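Local coordinates for protein flavin-containing monooxygenase (Allium sativum, PDB 6WPU) that probably catalyses the FAD-dependent S-oxygenation of S-allyl-L-cysteine to its sulfoxide in garlic, at residues A[71-75]-A[76-80]; A[205-208]-A[209-212]. All coordinates share one frame; numbering follows the deposited sequence.

Interaction 1 (A[71-75]-A[76-80])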
loop_
_atom_site.group_PDB
_atom_site.type_symbol
_atom_site.label_atom_id
_atom_site.label_comp_id
_atom_site.label_asym_id
_atom_site.label_seq_id
_atom_site.Cartn_x
_atom_site.Cartn_y
_atom_site.Cartn_z
ATOM N N PRO A 71 -1.606 -19.293 9.465
ATOM C CA PRO A 71 -2.510 -18.765 8.425
ATOM C C PRO A 71 -3.208 -17.483 8.824
ATOM O O PRO A 71 -3.662 -16.744 7.939
ATOM C CB PRO A 71 -3.523 -19.912 8.203
ATOM C CG PRO A 71 -3.315 -20.860 9.330
ATOM C CD PRO A 71 -1.905 -20.696 9.801
ATOM N N MET A 72 -3.326 -17.192 10.119
ATOM C CA MET A 72 -3.921 -15.940 10.562
ATOM C C MET A 72 -2.888 -14.826 10.723
ATOM O O MET A 72 -3.274 -13.669 10.924
ATOM C CB MET A 72 -4.676 -16.155 11.877
ATOM C CG MET A 72 -6.014 -16.892 11.710
ATOM S SD MET A 72 -7.223 -15.783 10.938
ATOM C CE MET A 72 -7.788 -14.871 12.374
ATOM N N SER A 73 -1.600 -15.144 10.629
ATOM C CA SER A 73 -0.523 -14.154 10.773
ATOM C C SER A 73 -0.669 -13.364 12.072
ATOM O O SER A 73 -0.585 -12.139 12.089
ATOM C CB SER A 73 -0.486 -13.209 9.573
ATOM O OG SER A 73 -0.057 -13.896 8.409
ATOM N N GLN A 74 -0.940 -14.083 13.165
ATOM C CA GLN A 74 -1.074 -13.477 14.486
ATOM C C GLN A 74 0.004 -13.893 15.478
ATOM O O GLN A 74 0.234 -13.165 16.447
ATOM C CB GLN A 74 -2.439 -13.823 15.102
ATOM C CG GLN A 74 -3.619 -13.094 14.489
ATOM C CD GLN A 74 -4.932 -13.616 15.037
ATOM O OE1 GLN A 74 -5.013 -14.769 15.447
ATOM N NE2 GLN A 74 -5.954 -12.773 15.064
ATOM N N ASP A 75 0.647 -15.045 15.282
ATOM C CA ASP A 75 1.693 -15.493 16.192
ATOM C C ASP A 75 2.895 -14.541 16.113
ATOM O O ASP A 75 3.473 -14.339 15.038
ATOM C CB ASP A 75 2.096 -16.919 15.839
ATOM C CG ASP A 75 3.288 -17.406 16.635
ATOM O OD1 ASP A 75 3.588 -16.835 17.704
ATOM O OD2 ASP A 75 3.933 -18.370 16.173
ATOM N N SER A 76 3.272 -13.952 17.253
ATOM C CA SER A 76 4.252 -12.866 17.217
ATOM C C SER A 76 5.646 -13.346 16.841
ATOM O O SER A 76 6.443 -12.553 16.337
ATOM C CB SER A 76 4.297 -12.139 18.561
ATOM O OG SER A 76 4.716 -13.025 19.583
ATOM N N SER A 77 5.959 -14.617 17.059
ATOM C CA SER A 77 7.268 -15.153 16.716
ATOM C C SER A 77 7.308 -15.762 15.313
ATOM O O SER A 77 8.281 -16.447 14.975
ATOM C CB SER A 77 7.692 -16.201 17.748
ATOM O OG SER A 77 6.943 -17.393 17.558
ATOM N N ARG A 78 6.276 -15.543 14.499
ATOM C CA ARG A 78 6.205 -16.213 13.211
ATOM C C ARG A 78 7.209 -15.601 12.231
ATOM O O ARG A 78 7.516 -14.409 12.314
ATOM C CB ARG A 78 4.794 -16.105 12.632
ATOM C CG ARG A 78 4.443 -14.703 12.096
ATOM C CD ARG A 78 2.930 -14.511 11.897
ATOM N NE ARG A 78 2.679 -13.204 11.298
ATOM C CZ ARG A 78 2.572 -12.082 11.999
ATOM N NH1 ARG A 78 2.684 -12.133 13.322
ATOM N NH2 ARG A 78 2.367 -10.916 11.382
ATOM N N PRO A 79 7.751 -16.402 11.309
ATOM C CA PRO A 79 8.438 -15.821 10.146
ATOM C C PRO A 79 7.471 -14.937 9.377
ATOM O O PRO A 79 6.270 -15.226 9.290
ATOM C CB PRO A 79 8.859 -17.042 9.316
ATOM C CG PRO A 79 8.736 -18.209 10.215
ATOM C CD PRO A 79 7.732 -17.875 11.275
ATOM N N ILE A 80 7.998 -13.847 8.825
ATOM C CA ILE A 80 7.192 -12.857 8.121
ATOM C C ILE A 80 7.411 -13.027 6.626
ATOM O O ILE A 80 8.558 -13.092 6.166
ATOM C CB ILE A 80 7.542 -11.422 8.562
ATOM C CG1 ILE A 80 7.312 -11.243 10.067
ATOM C CG2 ILE A 80 6.698 -10.393 7.774
ATOM C CD1 ILE A 80 5.883 -11.641 10.528
#
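R78 folds back over the chain that precedes it and closes a type I beta turn running from D75 to R78, whose backbone bond joins R78 N to D75 O at 3.1 Å. From CB onward the side chain wraps round that same carbonyl oxygen. CG lies between the backbone N and the carbonyl carbon (chi1 74°), which brings R78 CG to 3.1 Å from D75 O, and the extended chain beyond carries CD alongside S73 CA. R78 NE passes over the S73 backbone, with S73 CB 3.6 Å away, and is paired in a salt bridge with E68, which also takes the hydroxyl of S73. NH2 reaches E185 in a second salt bridge. CZ meets S73 O, which sits over the centre of one guanidinium face; I80 CD1 lies against the opposite face, nearer its rim. Arginine suits the site because a planar cation with several N-H groups can serve a carbonyl and two carboxylates at once. A leucine here would probably strip E68 and E185 of the salt bridges to this guanidinium and cost D75 O the NH1 bond, leaving the loop less firmly tied. Within the turn, S77 N makes a weak bond to D75 OD1. R78 NH1 completes the grip, 2.9 Å from D75 O in a nearly straight bond (162°) that keeps the oxygen in the guanidinium plane, and it approaches the carbonyl from the opposite face to R78 N.

Interaction 2 (A[205-208]-A[209-212]); sequences HNYR and IPEP
The chain runs extended through Y207, kinks at R208 (phi -127°, psi -49°) and is extended again at I209, so that the Y207 ring lies forward along the backbone of I209 and P210. The ring carries the contact: with CG anti to the backbone N (chi1 176°) it points down the chain, and Y207 CE1 comes to 3.2 Å from I209 O. I209 N lies over one face, displaced toward the rim. The phenol oxygen goes further, to P210, where Y207 OH is 3.4 Å from P210 CB. P210 N has no hydrogen to give, so the meeting there is one of van der Waals contact, and the hydroxyl instead bonds to D233 of helix 225-234. A long, flat side chain with a polar end therefore suits this position, packing on the backbone while reaching the helix. A water accepts from R208 N and donates to I209 O, 3.1 Å from each. R208 turns the other way, bent at chi2, to bring R208 NH1 back to two carbonyls, 2.8 Å from H205 O and 2.9 Å from Y207 O. Its NE and NH2 go on to the carbonyls of T64 and D66, so this buried guanidinium is gripped by backbone oxygens of its own segment and of a second loop. An arginine bound in this way to main-chain carbonyls, its side chain about 8 Å from the bound FAD, belongs to the connection between strands 200-203 and 217-221 in this flavin-binding monooxygenase-like fold.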
loop_
_atom_site.group_PDB
_atom_site.type_symbol
_atom_site.label_atom_id
_atom_site.label_comp_id
_atom_site.label_asym_id
_atom_site.label_seq_id
_atom_site.Cartn_x
_atom_site.Cartn_y
_atom_site.Cartn_z
ATOM N N HIS A 205 -3.601 -12.086 3.615
ATOM C CA HIS A 205 -2.154 -11.934 3.479
ATOM C C HIS A 205 -1.501 -13.237 3.043
ATOM O O HIS A 205 -0.468 -13.220 2.371
ATOM C CB HIS A 205 -1.547 -11.467 4.799
ATOM C CG HIS A 205 -0.055 -11.324 4.763
ATOM N ND1 HIS A 205 0.584 -10.387 3.978
ATOM C CD2 HIS A 205 0.920 -11.977 5.442
ATOM C CE1 HIS A 205 1.890 -10.484 4.160
ATOM N NE2 HIS A 205 2.121 -11.432 5.052
ATOM N N ASN A 206 -2.103 -14.373 3.381
ATOM C CA ASN A 206 -1.548 -15.666 3.021
ATOM C C ASN A 206 -2.269 -16.304 1.836
ATOM O O ASN A 206 -2.031 -17.481 1.541
ATOM C CB ASN A 206 -1.566 -16.585 4.245
ATOM C CG ASN A 206 -0.676 -16.058 5.357
ATOM O OD1 ASN A 206 0.508 -15.807 5.134
ATOM N ND2 ASN A 206 -1.239 -15.859 6.542
ATOM N N TYR A 207 -3.122 -15.556 1.131
ATOM C CA TYR A 207 -3.818 -16.135 -0.012
ATOM C C TYR A 207 -2.919 -16.068 -1.239
ATOM O O TYR A 207 -2.364 -15.009 -1.555
ATOM C CB TYR A 207 -5.150 -15.429 -0.298
ATOM C CG TYR A 207 -5.754 -16.019 -1.556
ATOM C CD1 TYR A 207 -6.279 -17.326 -1.551
ATOM C CD2 TYR A 207 -5.720 -15.331 -2.759
ATOM C CE1 TYR A 207 -6.794 -17.899 -2.707
ATOM C CE2 TYR A 207 -6.230 -15.903 -3.936
ATOM C CZ TYR A 207 -6.761 -17.190 -3.892
ATOM O OH TYR A 207 -7.257 -17.766 -5.027
ATOM N N ARG A 208 -2.778 -17.195 -1.938
ATOM C CA ARG A 208 -1.925 -17.238 -3.123
ATOM C C ARG A 208 -2.639 -17.784 -4.350
ATOM O O ARG A 208 -2.563 -17.181 -5.428
ATOM C CB ARG A 208 -0.678 -18.084 -2.861
ATOM C CG ARG A 208 0.261 -17.470 -1.808
ATOM C CD ARG A 208 0.770 -16.086 -2.232
ATOM N NE ARG A 208 1.682 -15.591 -1.213
ATOM C CZ ARG A 208 1.332 -14.764 -0.237
ATOM N NH1 ARG A 208 0.081 -14.294 -0.164
ATOM N NH2 ARG A 208 2.246 -14.395 0.655
ATOM N N ILE A 209 -3.312 -18.930 -4.211
ATOM C CA ILE A 209 -3.839 -19.661 -5.361
ATOM C C ILE A 209 -5.169 -20.304 -4.989
ATOM O O ILE A 209 -5.423 -20.574 -3.807
ATOM C CB ILE A 209 -2.838 -20.720 -5.873
ATOM C CG1 ILE A 209 -2.461 -21.710 -4.762
ATOM C CG2 ILE A 209 -1.610 -20.042 -6.491
ATOM C CD1 ILE A 209 -1.867 -23.052 -5.277
ATOM N N PRO A 210 -6.043 -20.560 -5.958
ATOM C CA PRO A 210 -7.384 -21.065 -5.632
ATOM C C PRO A 210 -7.501 -22.583 -5.569
ATOM O O PRO A 210 -8.479 -23.080 -5.003
ATOM C CB PRO A 210 -8.251 -20.501 -6.764
ATOM C CG PRO A 210 -7.303 -20.425 -7.941
ATOM C CD PRO A 210 -5.925 -20.134 -7.368
ATOM N N GLU A 211 -6.557 -23.334 -6.146
ATOM C CA GLU A 211 -6.709 -24.792 -6.212
ATOM C C GLU A 211 -6.998 -25.471 -4.864
ATOM O O GLU A 211 -7.861 -26.365 -4.832
ATOM C CB GLU A 211 -5.460 -25.418 -6.858
ATOM C CG GLU A 211 -5.356 -25.245 -8.372
ATOM C CD GLU A 211 -4.789 -23.874 -8.793
ATOM O OE1 GLU A 211 -4.604 -22.994 -7.924
ATOM O OE2 GLU A 211 -4.536 -23.678 -10.000
ATOM N N PRO A 212 -6.340 -25.136 -3.746
ATOM C CA PRO A 212 -6.665 -25.825 -2.487
ATOM C C PRO A 212 -8.073 -25.558 -1.969
ATOM O O PRO A 212 -8.485 -26.220 -1.012
ATOM C CB PRO A 212 -5.596 -25.311 -1.508
ATOM C CG PRO A 212 -5.077 -24.082 -2.104
ATOM C CD PRO A 212 -5.163 -24.268 -3.588
HETATM O O HOH W 1 -3.567 -20.083 -1.352
#

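In the fold
Interaction 1 comes first along the chain, in the long loop between strand 47-52 and helix 95-98; interaction 2 follows in the connection from strand 200-203 to strand 217-221 of the mixed sheet. Their centres are about 17 Å apart, yet the two loops touch: N206 ND2 probably hydrogen-bonds to S73 OG (3.0 Å), and S73 OG also packs on H205 CD2. E68, already paired with residues of interaction 1, also accepts from H205 NE2 through OE2. The first loop, which follows a strand of the five-stranded parallel sheet, is thus tied to a connection of the mixed sheet near the cofactor, the R208 side chain about 8 Å and that of R78 about 12 Å from the FAD.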